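Local coordinates for protein enoyl-CoA hydratase (Mycobacterium tuberculosis, PDB 5KJP) that probably catalyses the reversible hydration of 2,3-unsaturated acyl-CoA thioesters in fatty acid metabolism, as a trimeric member of the crotonase superfamily, at residues 16-21 with 29-34; 62-67 with 104-109; 127-132 with 182-187. All coordinates share one frame; numbering follows the deposited sequence.

Interaction 1. Residues 16-21 with 29-34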
ATOM      1  N   GLU A  16      36.733  -0.634  -4.844  1.00 23.27           N
ATOM      2  CA  GLU A  16      35.709  -1.615  -4.507  1.00 20.56           C
ATOM      3  C   GLU A  16      34.314  -1.107  -4.866  1.00 20.69           C
ATOM      4  O   GLU A  16      33.340  -1.859  -4.833  1.00 22.09           O
ATOM      5  CB  GLU A  16      35.805  -1.983  -3.028  1.00 25.52           C
ATOM      6  CG  GLU A  16      37.157  -2.599  -2.694  1.00 34.31           C
ATOM      7  CD  GLU A  16      37.370  -2.828  -1.213  1.00 47.01           C
ATOM      8  OE1 GLU A  16      36.467  -3.393  -0.562  1.00 42.43           O
ATOM      9  OE2 GLU A  16      38.451  -2.455  -0.708  1.00 41.93           O
ATOM     10  N   VAL A  17      34.233   0.178  -5.209  1.00 19.56           N
ATOM     11  CA  VAL A  17      33.055   0.733  -5.865  1.00 19.42           C
ATOM     12  C   VAL A  17      33.504   1.451  -7.132  1.00 23.44           C
ATOM     13  O   VAL A  17      34.322   2.372  -7.078  1.00 25.19           O
ATOM     14  CB  VAL A  17      32.271   1.712  -4.962  1.00 20.65           C
ATOM     15  CG1 VAL A  17      31.121   2.343  -5.739  1.00 20.00           C
ATOM     16  CG2 VAL A  17      31.740   0.990  -3.729  1.00 18.24           C
ATOM     17  N   LEU A  18      32.990   1.014  -8.275  1.00 20.28           N
ATOM     18  CA  LEU A  18      33.344   1.639  -9.541  1.00 24.48           C
ATOM     19  C   LEU A  18      32.259   2.619  -9.946  1.00 26.39           C
ATOM     20  O   LEU A  18      31.073   2.385  -9.692  1.00 21.95           O
ATOM     21  CB  LEU A  18      33.544   0.587 -10.629  1.00 24.54           C
ATOM     22  CG  LEU A  18      34.604  -0.468 -10.330  1.00 26.67           C
ATOM     23  CD1 LEU A  18      34.485  -1.607 -11.324  1.00 36.46           C
ATOM     24  CD2 LEU A  18      35.989   0.161 -10.381  1.00 27.38           C
ATOM     25  N   VAL A  19      32.669   3.715 -10.574  1.00 19.65           N
ATOM     26  CA  VAL A  19      31.732   4.741 -11.003  1.00 18.63           C
ATOM     27  C   VAL A  19      32.029   5.156 -12.437  1.00 24.04           C
ATOM     28  O   VAL A  19      33.172   5.466 -12.777  1.00 25.62           O
ATOM     29  CB  VAL A  19      31.787   5.972 -10.071  1.00 29.27           C
ATOM     30  CG1 VAL A  19      30.946   7.077 -10.612  1.00 29.83           C
ATOM     31  CG2 VAL A  19      31.305   5.604  -8.670  1.00 26.73           C
ATOM     32  N   GLU A  20      31.000   5.148 -13.277  1.00 20.26           N
ATOM     33  CA  GLU A  20      31.129   5.580 -14.661  1.00 24.42           C
ATOM     34  C   GLU A  20      30.001   6.523 -15.037  1.00 23.24           C
ATOM     35  O   GLU A  20      28.833   6.231 -14.790  1.00 21.94           O
ATOM     36  CB  GLU A  20      31.130   4.384 -15.610  1.00 31.16           C
ATOM     37  CG  GLU A  20      31.292   4.775 -17.070  1.00 40.50           C
ATOM     38  CD  GLU A  20      30.909   3.662 -18.028  1.00 51.25           C
ATOM     39  OE1 GLU A  20      30.791   2.501 -17.580  1.00 43.02           O
ATOM     40  OE2 GLU A  20      30.729   3.954 -19.231  1.00 51.67           O
ATOM     41  N   GLN A  21      30.349   7.655 -15.636  1.00 21.63           N
ATOM     42  CA  GLN A  21      29.339   8.568 -16.154  1.00 22.63           C
ATOM     43  C   GLN A  21      29.066   8.293 -17.630  1.00 25.44           C
ATOM     44  O   GLN A  21      29.989   8.271 -18.448  1.00 26.04           O
ATOM     45  CB  GLN A  21      29.774  10.022 -15.970  1.00 23.29           C
ATOM     46  CG  GLN A  21      28.860  11.023 -16.662  1.00 29.48           C
ATOM     47  CD  GLN A  21      29.124  12.453 -16.231  1.00 36.60           C
ATOM     48  OE1 GLN A  21      30.081  12.728 -15.502  1.00 37.62           O
ATOM     49  NE2 GLN A  21      28.277  13.375 -16.679  1.00 30.37           N
ATOM     50  N   THR A  29      28.919   0.702  -9.544  1.00 16.08           N
ATOM     51  CA  THR A  29      29.054  -0.747  -9.488  1.00 15.80           C
ATOM     52  C   THR A  29      29.833  -1.196  -8.263  1.00 19.05           C
ATOM     53  O   THR A  29      31.010  -0.856  -8.108  1.00 21.34           O
ATOM     54  CB  THR A  29      29.757  -1.276 -10.751  1.00 22.04           C
ATOM     55  OG1 THR A  29      29.019  -0.860 -11.907  1.00 22.88           O
ATOM     56  CG2 THR A  29      29.848  -2.795 -10.723  1.00 20.10           C
ATOM     57  N   ILE A  30      29.181  -1.956  -7.385  1.00 14.83           N
ATOM     58  CA  ILE A  30      29.906  -2.566  -6.282  1.00 16.26           C
ATOM     59  C   ILE A  30      30.837  -3.619  -6.866  1.00 16.94           C
ATOM     60  O   ILE A  30      30.417  -4.473  -7.656  1.00 19.43           O
ATOM     61  CB  ILE A  30      28.971  -3.189  -5.225  1.00 16.96           C
ATOM     62  CG1 ILE A  30      27.988  -2.136  -4.701  1.00 17.17           C
ATOM     63  CG2 ILE A  30      29.796  -3.774  -4.082  1.00 16.88           C
ATOM     64  CD1 ILE A  30      26.820  -2.729  -3.898  1.00 22.20           C
ATOM     65  N   ASN A  31      32.107  -3.537  -6.486  1.00 17.12           N
ATOM     66  CA  ASN A  31      33.159  -4.302  -7.138  1.00 21.08           C
ATOM     67  C   ASN A  31      33.918  -5.176  -6.138  1.00 20.30           C
ATOM     68  O   ASN A  31      35.122  -5.017  -5.941  1.00 19.94           O
ATOM     69  CB  ASN A  31      34.119  -3.349  -7.867  1.00 20.78           C
ATOM     70  CG  ASN A  31      35.155  -4.077  -8.714  1.00 27.74           C
ATOM     71  OD1 ASN A  31      34.889  -5.146  -9.266  1.00 27.76           O
ATOM     72  ND2 ASN A  31      36.349  -3.502  -8.810  1.00 24.98           N
ATOM     73  N   ARG A  32      33.186  -6.082  -5.497  1.00 20.44           N
ATOM     74  CA  ARG A  32      33.768  -7.114  -4.644  1.00 21.98           C
ATOM     75  C   ARG A  32      33.158  -8.478  -4.969  1.00 24.69           C
ATOM     76  O   ARG A  32      32.602  -9.133  -4.080  1.00 25.90           O
ATOM     77  CB  ARG A  32      33.532  -6.804  -3.163  1.00 18.36           C
ATOM     78  CG  ARG A  32      34.123  -5.491  -2.671  1.00 22.68           C
ATOM     79  CD  ARG A  32      33.987  -5.393  -1.153  1.00 22.89           C
ATOM     80  NE  ARG A  32      34.876  -6.316  -0.449  1.00 23.01           N
ATOM     81  CZ  ARG A  32      34.557  -6.958   0.674  1.00 26.51           C
ATOM     82  NH1 ARG A  32      33.357  -6.792   1.220  1.00 20.43           N
ATOM     83  NH2 ARG A  32      35.438  -7.775   1.248  1.00 23.60           N
ATOM     84  N   PRO A  33      33.260  -8.917  -6.235  1.00 34.85           N
ATOM     85  CA  PRO A  33      32.548 -10.133  -6.651  1.00 32.93           C
ATOM     86  C   PRO A  33      32.962 -11.372  -5.854  1.00 36.53           C
ATOM     87  O   PRO A  33      32.122 -12.237  -5.599  1.00 39.44           O
ATOM     88  CB  PRO A  33      32.929 -10.277  -8.128  1.00 44.16           C
ATOM     89  CG  PRO A  33      34.221  -9.533  -8.267  1.00 50.76           C
ATOM     90  CD  PRO A  33      34.128  -8.389  -7.305  1.00 44.31           C
ATOM     91  N   LYS A  34      34.226 -11.441  -5.448  1.00 33.89           N
ATOM     92  CA  LYS A  34      34.702 -12.559  -4.640  1.00 38.11           C
ATOM     93  C   LYS A  34      34.045 -12.586  -3.260  1.00 42.13           C
ATOM     94  O   LYS A  34      33.960 -13.638  -2.624  1.00 45.91           O
ATOM     95  CB  LYS A  34      36.224 -12.502  -4.497  1.00 35.65           C
ATOM     96  CG  LYS A  34      36.957 -12.692  -5.811  1.00 45.76           C
ATOM     97  CD  LYS A  34      38.466 -12.682  -5.628  1.00 52.33           C
ATOM     98  CE  LYS A  34      39.156 -13.356  -6.805  1.00 55.24           C
ATOM     99  NZ  LYS A  34      40.354 -12.610  -7.274  1.00 60.70           N
TER
HETATM  100  O   HOH W   1      30.177   1.527 -12.825  1.00 22.27           O
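Asn-31 has CG anti to its backbone N (chi1 -173°), and Leu-18 has CG beside its own N (chi1 -58°). These torsions bring the amide of Asn-31 against the branched end of Leu-18. Leu-18 CD1 touches Asn-31 CG at 3.7 Å, and Leu-18 CG packs on CB and ND2 of the same residue. The amide nitrogen ND2 has its polar partners elsewhere, Glu-14 OE1 and Pro-15 O.

The two segments are the open end of an antiparallel beta hairpin. Leu-18 and Thr-29 form a hydrogen-bonded pair. Leu-18 N gives to Thr-29 O at 2.7 Å, and Thr-29 N gives to Leu-18 O in return. Val-17 and Ile-30 make the next, non-hydrogen-bonded pair. Beyond them Asn-31 N still reaches Glu-16 O at 2.7 Å, but it stands 43° out of that carbonyl plane. A water lies 2.8 Å from Thr-29 OG1 and gives a weak bond to Leu-18 O.

Past the strand ends the contact is ionic. Glu-16 OE1 lies 3.3 Å from Arg-32 NE, well out of the guanidinium plane, so charge alone acts here. OE1 also accepts from Asn-40 ND2, while Arg-32 NH1 pairs with Asp-77 OD2.

The hairpin forms one border of the chain's six-stranded sheet, with strand 17-22 outermost. Val-17 and Arg-32 rest on Val-43 of helix 41-56. Thr-29 and Ile-30 meet Thr-66 and Leu-65 of strand 62-67.

Interaction 2. Residues 62-67 with 104-109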
ATOM      1  N   VAL A  62      20.431  11.100 -13.105  1.00 15.29           N
ATOM      2  CA  VAL A  62      19.968   9.832 -12.545  1.00 13.52           C
ATOM      3  C   VAL A  62      21.169   8.938 -12.255  1.00 15.28           C
ATOM      4  O   VAL A  62      22.176   8.999 -12.965  1.00 16.76           O
ATOM      5  CB  VAL A  62      18.991   9.099 -13.519  1.00 16.40           C
ATOM      6  CG1 VAL A  62      18.619   7.707 -13.000  1.00 15.74           C
ATOM      7  CG2 VAL A  62      17.727   9.925 -13.755  1.00 18.66           C
ATOM      8  N   ALA A  63      21.076   8.115 -11.214  1.00 12.47           N
ATOM      9  CA  ALA A  63      22.096   7.102 -10.968  1.00 15.88           C
ATOM     10  C   ALA A  63      21.516   5.690 -11.040  1.00 15.28           C
ATOM     11  O   ALA A  63      20.327   5.475 -10.787  1.00 14.99           O
ATOM     12  CB  ALA A  63      22.752   7.320  -9.625  1.00 14.69           C
ATOM     13  N   ILE A  64      22.371   4.739 -11.397  1.00 11.65           N
ATOM     14  CA  ILE A  64      22.035   3.326 -11.337  1.00 11.32           C
ATOM     15  C   ILE A  64      23.030   2.621 -10.433  1.00 14.24           C
ATOM     16  O   ILE A  64      24.248   2.789 -10.582  1.00 15.14           O
ATOM     17  CB  ILE A  64      22.056   2.663 -12.728  1.00 11.66           C
ATOM     18  CG1 ILE A  64      21.075   3.362 -13.678  1.00 11.55           C
ATOM     19  CG2 ILE A  64      21.756   1.167 -12.612  1.00 14.91           C
ATOM     20  CD1 ILE A  64      21.222   2.909 -15.125  1.00 13.19           C
ATOM     21  N   LEU A  65      22.513   1.853  -9.483  1.00 13.25           N
ATOM     22  CA  LEU A  65      23.359   1.056  -8.601  1.00 14.56           C
ATOM     23  C   LEU A  65      23.261  -0.417  -8.973  1.00 14.55           C
ATOM     24  O   LEU A  65      22.165  -0.967  -9.089  1.00 15.06           O
ATOM     25  CB  LEU A  65      22.965   1.256  -7.139  1.00 11.64           C
ATOM     26  CG  LEU A  65      23.636   0.302  -6.139  1.00 13.76           C
ATOM     27  CD1 LEU A  65      25.156   0.537  -6.092  1.00 15.04           C
ATOM     28  CD2 LEU A  65      23.017   0.455  -4.758  1.00 13.93           C
ATOM     29  N   THR A  66      24.408  -1.060  -9.149  1.00 14.74           N
ATOM     30  CA  THR A  66      24.415  -2.464  -9.512  1.00 15.42           C
ATOM     31  C   THR A  66      25.603  -3.170  -8.855  1.00 19.22           C
ATOM     32  O   THR A  66      26.521  -2.520  -8.362  1.00 16.59           O
ATOM     33  CB  THR A  66      24.449  -2.632 -11.058  1.00 16.83           C
ATOM     34  OG1 THR A  66      24.018  -3.952 -11.416  1.00 16.37           O
ATOM     35  CG2 THR A  66      25.842  -2.352 -11.627  1.00 19.65           C
ATOM     36  N   GLY A  67      25.563  -4.498  -8.806  1.00 15.70           N
ATOM     37  CA  GLY A  67      26.678  -5.260  -8.272  1.00 16.50           C
ATOM     38  C   GLY A  67      27.420  -5.940  -9.401  1.00 19.55           C
ATOM     39  O   GLY A  67      26.808  -6.599 -10.241  1.00 26.00           O
ATOM     40  N   PRO A 104      16.984  10.798  -8.734  1.00 14.45           N
ATOM     41  CA  PRO A 104      16.501   9.412  -8.799  1.00 15.74           C
ATOM     42  C   PRO A 104      17.626   8.375  -8.838  1.00 12.68           C
ATOM     43  O   PRO A 104      18.681   8.575  -9.450  1.00 12.05           O
ATOM     44  CB  PRO A 104      15.688   9.378 -10.104  1.00 13.52           C
ATOM     45  CG  PRO A 104      15.332  10.799 -10.372  1.00 17.12           C
ATOM     46  CD  PRO A 104      16.496  11.604  -9.868  1.00 15.00           C
ATOM     47  N   LEU A 105      17.382   7.270  -8.146  1.00 11.22           N
ATOM     48  CA  LEU A 105      18.305   6.157  -8.093  1.00 10.92           C
ATOM     49  C   LEU A 105      17.583   4.875  -8.472  1.00 13.29           C
ATOM     50  O   LEU A 105      16.539   4.541  -7.906  1.00 12.35           O
ATOM     51  CB  LEU A 105      18.913   6.029  -6.695  1.00 11.58           C
ATOM     52  CG  LEU A 105      19.812   4.819  -6.449  1.00 10.94           C
ATOM     53  CD1 LEU A 105      21.063   4.852  -7.338  1.00 13.61           C
ATOM     54  CD2 LEU A 105      20.178   4.753  -4.970  1.00 12.40           C
ATOM     55  N   ILE A 106      18.153   4.161  -9.431  1.00 10.16           N
ATOM     56  CA  ILE A 106      17.629   2.872  -9.863  1.00 12.00           C
ATOM     57  C   ILE A 106      18.580   1.765  -9.426  1.00 15.56           C
ATOM     58  O   ILE A 106      19.784   1.863  -9.660  1.00 14.05           O
ATOM     59  CB  ILE A 106      17.473   2.817 -11.400  1.00 10.12           C
ATOM     60  CG1 ILE A 106      16.542   3.929 -11.890  1.00 11.16           C
ATOM     61  CG2 ILE A 106      16.978   1.437 -11.846  1.00 10.54           C
ATOM     62  CD1 ILE A 106      16.762   4.302 -13.353  1.00 16.13           C
ATOM     63  N   ALA A 107      18.054   0.720  -8.790  1.00 10.74           N
ATOM     64  CA  ALA A 107      18.875  -0.453  -8.504  1.00 12.79           C
ATOM     65  C   ALA A 107      18.717  -1.491  -9.615  1.00 12.00           C
ATOM     66  O   ALA A 107      17.596  -1.876  -9.954  1.00 14.39           O
ATOM     67  CB  ALA A 107      18.505  -1.052  -7.143  1.00 13.48           C
ATOM     68  N   ALA A 108      19.838  -1.920 -10.195  1.00 11.63           N
ATOM     69  CA  ALA A 108      19.828  -2.962 -11.220  1.00 14.83           C
ATOM     70  C   ALA A 108      20.315  -4.274 -10.626  1.00 15.80           C
ATOM     71  O   ALA A 108      21.518  -4.464 -10.404  1.00 12.99           O
ATOM     72  CB  ALA A 108      20.693  -2.560 -12.417  1.00 13.58           C
ATOM     73  N   VAL A 109      19.375  -5.179 -10.379  1.00 13.45           N
ATOM     74  CA  VAL A 109      19.641  -6.364  -9.568  1.00 15.87           C
ATOM     75  C   VAL A 109      19.808  -7.630 -10.405  1.00 14.67           C
ATOM     76  O   VAL A 109      18.937  -7.978 -11.201  1.00 13.28           O
ATOM     77  CB  VAL A 109      18.510  -6.589  -8.540  1.00 15.33           C
ATOM     78  CG1 VAL A 109      18.742  -7.883  -7.742  1.00 12.23           C
ATOM     79  CG2 VAL A 109      18.394  -5.377  -7.608  1.00 16.35           C
TER
HETATM   80  O   HOH W   2      23.423  -6.474  -9.782  1.00 15.88           O
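Two neighbouring parallel strands of the central sheet of the crotonase fold meet here, Val-62 to Gly-67 beside Leu-105 to Val-109. Their short axes come within 4.5 Å and run 25° apart. Four backbone bonds alternate between the strands. Ala-63 N gives to Pro-104 O and Ile-106 N to Ala-63 O. Further on, Leu-65 N gives to Ile-106 O and Ala-108 N to Leu-65 O, both at 2.7 Å.

Thr-66 adds a side-chain bond at the C-terminal end. Its OG1 is anti to the backbone N (chi1 -161°), which turns the hydroxyl across to Ala-108 O. It donates to that oxygen at 2.7 Å, tilted 22° from the carbonyl plane. A water also gives to Ala-108 O and accepts from Gly-67 N, so two donors hold this buried carbonyl.

Apolar side chains fill both faces. On one face Leu-105 CD1 reaches over to Ala-63 CB at 3.8 Å and also touches Leu-65 CB. On the other, Val-62 CG1 meets the tip of Ile-106, CD1, at 3.9 Å. Farther along that face Ile-64 CG2 packs on Ala-108 CB, also at 3.9 Å.

The pair is enclosed by its neighbours. Strand 25-30 bonds to the outer edge of 62-67, and strand 126-130 lies beyond 105-109. Helix 193-205 packs on Val-62 and Ile-64, while Phe-96 touches Leu-65 and Leu-105 on the other face. Pro-104 also packs on Leu-168 of a second subunit.

Interaction 3. Residues 127-132 with 182-187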
ATOM      1  N   ILE A 127      13.463  -0.309  -9.002  1.00 11.69           N
ATOM      2  CA  ILE A 127      14.237  -1.535  -9.094  1.00  9.54           C
ATOM      3  C   ILE A 127      14.004  -2.242 -10.424  1.00 12.05           C
ATOM      4  O   ILE A 127      12.867  -2.530 -10.811  1.00 13.53           O
ATOM      5  CB  ILE A 127      13.902  -2.504  -7.936  1.00 12.69           C
ATOM      6  CG1 ILE A 127      14.219  -1.855  -6.581  1.00 11.68           C
ATOM      7  CG2 ILE A 127      14.669  -3.825  -8.107  1.00 15.69           C
ATOM      8  CD1 ILE A 127      13.759  -2.676  -5.365  1.00 10.79           C
ATOM      9  N   VAL A 128      15.100  -2.499 -11.124  1.00 11.88           N
ATOM     10  CA  VAL A 128      15.101  -3.381 -12.280  1.00 11.77           C
ATOM     11  C   VAL A 128      15.788  -4.665 -11.856  1.00 14.03           C
ATOM     12  O   VAL A 128      16.902  -4.628 -11.328  1.00 15.45           O
ATOM     13  CB  VAL A 128      15.837  -2.750 -13.475  1.00 12.87           C
ATOM     14  CG1 VAL A 128      15.888  -3.729 -14.650  1.00 13.36           C
ATOM     15  CG2 VAL A 128      15.156  -1.439 -13.872  1.00 14.90           C
ATOM     16  N   ALA A 129      15.131  -5.802 -12.048  1.00 13.32           N
ATOM     17  CA  ALA A 129      15.713  -7.053 -11.578  1.00 17.26           C
ATOM     18  C   ALA A 129      15.657  -8.154 -12.629  1.00 12.33           C
ATOM     19  O   ALA A 129      14.663  -8.298 -13.351  1.00 14.18           O
ATOM     20  CB  ALA A 129      15.010  -7.510 -10.295  1.00 13.50           C
ATOM     21  N   ALA A 130      16.734  -8.927 -12.713  1.00 13.72           N
ATOM     22  CA  ALA A 130      16.760 -10.106 -13.570  1.00 18.85           C
ATOM     23  C   ALA A 130      15.699 -11.099 -13.115  1.00 14.42           C
ATOM     24  O   ALA A 130      15.403 -11.195 -11.928  1.00 15.32           O
ATOM     25  CB  ALA A 130      18.141 -10.751 -13.554  1.00 17.11           C
ATOM     26  N   ARG A 131      15.130 -11.841 -14.060  1.00 17.91           N
ATOM     27  CA  ARG A 131      14.063 -12.787 -13.750  1.00 18.37           C
ATOM     28  C   ARG A 131      14.527 -13.902 -12.818  1.00 20.50           C
ATOM     29  O   ARG A 131      13.709 -14.562 -12.181  1.00 24.91           O
ATOM     30  CB  ARG A 131      13.497 -13.386 -15.044  1.00 24.84           C
ATOM     31  CG  ARG A 131      12.707 -12.387 -15.870  1.00 29.22           C
ATOM     32  CD  ARG A 131      12.079 -13.021 -17.105  1.00 39.64           C
ATOM     33  NE  ARG A 131      11.270 -12.042 -17.827  1.00 46.30           N
ATOM     34  CZ  ARG A 131       9.990 -11.796 -17.564  1.00 44.43           C
ATOM     35  NH1 ARG A 131       9.368 -12.470 -16.604  1.00 38.69           N
ATOM     36  NH2 ARG A 131       9.331 -10.882 -18.266  1.00 48.74           N
ATOM     37  N   ASP A 132      15.838 -14.119 -12.736  1.00 18.67           N
ATOM     38  CA  ASP A 132      16.359 -15.176 -11.874  1.00 19.93           C
ATOM     39  C   ASP A 132      17.023 -14.617 -10.619  1.00 20.87           C
ATOM     40  O   ASP A 132      17.747 -15.330  -9.924  1.00 22.76           O
ATOM     41  CB  ASP A 132      17.346 -16.059 -12.645  1.00 20.13           C
ATOM     42  CG  ASP A 132      18.547 -15.286 -13.156  1.00 24.36           C
ATOM     43  OD1 ASP A 132      18.491 -14.039 -13.185  1.00 21.70           O
ATOM     44  OD2 ASP A 132      19.544 -15.932 -13.540  1.00 27.20           O
ATOM     45  N   GLY A 182       4.897  -5.527  -6.858  1.00 14.77           N
ATOM     46  CA  GLY A 182       5.164  -4.117  -7.096  1.00 18.79           C
ATOM     47  C   GLY A 182       6.500  -3.589  -6.596  1.00 15.05           C
ATOM     48  O   GLY A 182       6.769  -2.394  -6.707  1.00 16.32           O
ATOM     49  N   LEU A 183       7.337  -4.468  -6.049  1.00 14.02           N
ATOM     50  CA  LEU A 183       8.668  -4.082  -5.592  1.00 11.18           C
ATOM     51  C   LEU A 183       9.611  -3.860  -6.776  1.00 14.23           C
ATOM     52  O   LEU A 183      10.431  -2.937  -6.778  1.00 13.35           O
ATOM     53  CB  LEU A 183       9.246  -5.145  -4.662  1.00 12.58           C
ATOM     54  CG  LEU A 183      10.695  -4.942  -4.209  1.00 14.54           C
ATOM     55  CD1 LEU A 183      10.816  -3.691  -3.334  1.00 15.38           C
ATOM     56  CD2 LEU A 183      11.227  -6.183  -3.496  1.00 17.55           C
ATOM     57  N   VAL A 184       9.487  -4.725  -7.776  1.00 14.00           N
ATOM     58  CA  VAL A 184      10.320  -4.644  -8.968  1.00 13.88           C
ATOM     59  C   VAL A 184       9.543  -3.952 -10.087  1.00 13.23           C
ATOM     60  O   VAL A 184       8.455  -4.386 -10.463  1.00 14.02           O
ATOM     61  CB  VAL A 184      10.782  -6.047  -9.433  1.00 16.31           C
ATOM     62  CG1 VAL A 184      11.369  -5.982 -10.833  1.00 15.58           C
ATOM     63  CG2 VAL A 184      11.796  -6.643  -8.437  1.00 12.99           C
ATOM     64  N   ASN A 185      10.104  -2.865 -10.604  1.00 11.42           N
ATOM     65  CA  ASN A 185       9.489  -2.121 -11.698  1.00 13.48           C
ATOM     66  C   ASN A 185       9.577  -2.844 -13.036  1.00 16.83           C
ATOM     67  O   ASN A 185       8.604  -2.918 -13.789  1.00 16.08           O
ATOM     68  CB  ASN A 185      10.153  -0.750 -11.823  1.00 16.87           C
ATOM     69  CG  ASN A 185       9.939   0.103 -10.599  1.00 18.29           C
ATOM     70  OD1 ASN A 185      10.707   0.041  -9.633  1.00 14.46           O
ATOM     71  ND2 ASN A 185       8.877   0.897 -10.622  1.00 13.50           N
ATOM     72  N   VAL A 186      10.763  -3.367 -13.324  1.00 14.43           N
ATOM     73  CA  VAL A 186      11.051  -3.983 -14.608  1.00 15.39           C
ATOM     74  C   VAL A 186      11.739  -5.325 -14.405  1.00 14.75           C
ATOM     75  O   VAL A 186      12.759  -5.407 -13.718  1.00 15.29           O
ATOM     76  CB  VAL A 186      11.959  -3.065 -15.475  1.00 22.40           C
ATOM     77  CG1 VAL A 186      12.380  -3.775 -16.771  1.00 21.58           C
ATOM     78  CG2 VAL A 186      11.260  -1.732 -15.768  1.00 26.63           C
ATOM     79  N   LEU A 187      11.167  -6.378 -14.980  1.00 15.75           N
ATOM     80  CA  LEU A 187      11.824  -7.678 -15.016  1.00 15.34           C
ATOM     81  C   LEU A 187      12.671  -7.771 -16.269  1.00 23.25           C
ATOM     82  O   LEU A 187      12.183  -7.508 -17.369  1.00 24.03           O
ATOM     83  CB  LEU A 187      10.807  -8.815 -14.996  1.00 19.96           C
ATOM     84  CG  LEU A 187      10.195  -9.208 -13.660  1.00 18.75           C
ATOM     85  CD1 LEU A 187       9.063 -10.199 -13.916  1.00 26.08           C
ATOM     86  CD2 LEU A 187      11.268  -9.807 -12.747  1.00 16.24           C
TER
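Asn-185 grips Ile-127 at two points. Its OD1 accepts from Ile-127 N at 2.8 Å, and its own N gives to Ile-127 O at 2.8 Å. The second bond is bent, 136° at the hydrogen. Val-186 N adds a weak bond to the same carbonyl. CG of Asn-185 lies beside its backbone N (chi1 -64°), and this brings OD1 to Ile-127 N. Next along, Ala-129 N gives to Val-186 O at 2.9 Å.

Ile-127 CD1 touches Leu-183 CD1 at 3.7 Å. Val-184 CG2 fits against Ala-129 CB at 3.8 Å and against Ile-127 CG2. Val-128 and Val-186 lie side by side on the opposite face.

These bonds set the short strand 186-188 parallel to strand 126-130, as the last strand of the central crotonase sheet within the chain. Past the end of 126-130, the guanidinium of Arg-131 lies flat over Leu-187, with CB 4.0 Å from its plane. Arg-131 NH1 is tied to Glu-176 OE2.

Farther out, Gly-182 ends helix 175-180 in a Schellman motif. His-179 ND1 bonds to Val-184 O, and Phe-135 packs on Ile-127, Ala-129 and Val-184. Asn-185 ND2 reaches the second subunit, bonding to Glu-165 OE1 and Ala-161 O of that chain.

In the fold
The three contacts follow one another along the chain and across one six-stranded sheet. Interaction 1 is the hairpin at one border, interaction 2 lies in the middle, and interaction 3 reaches the other border. Centres of interactions 1 and 2 are about 12 Å apart, as are those of 2 and 3. Interactions 1 and 3 are about 21 Å apart between centres and do not touch. Strands 25-30 and 62-67 join the first two, probably with a bond from Ile-30 N to Thr-66 O. Strands 105-109 and 126-130 join the last two. Together they span the sheet from the hairpin to the side where Asn-185 meets a second subunit.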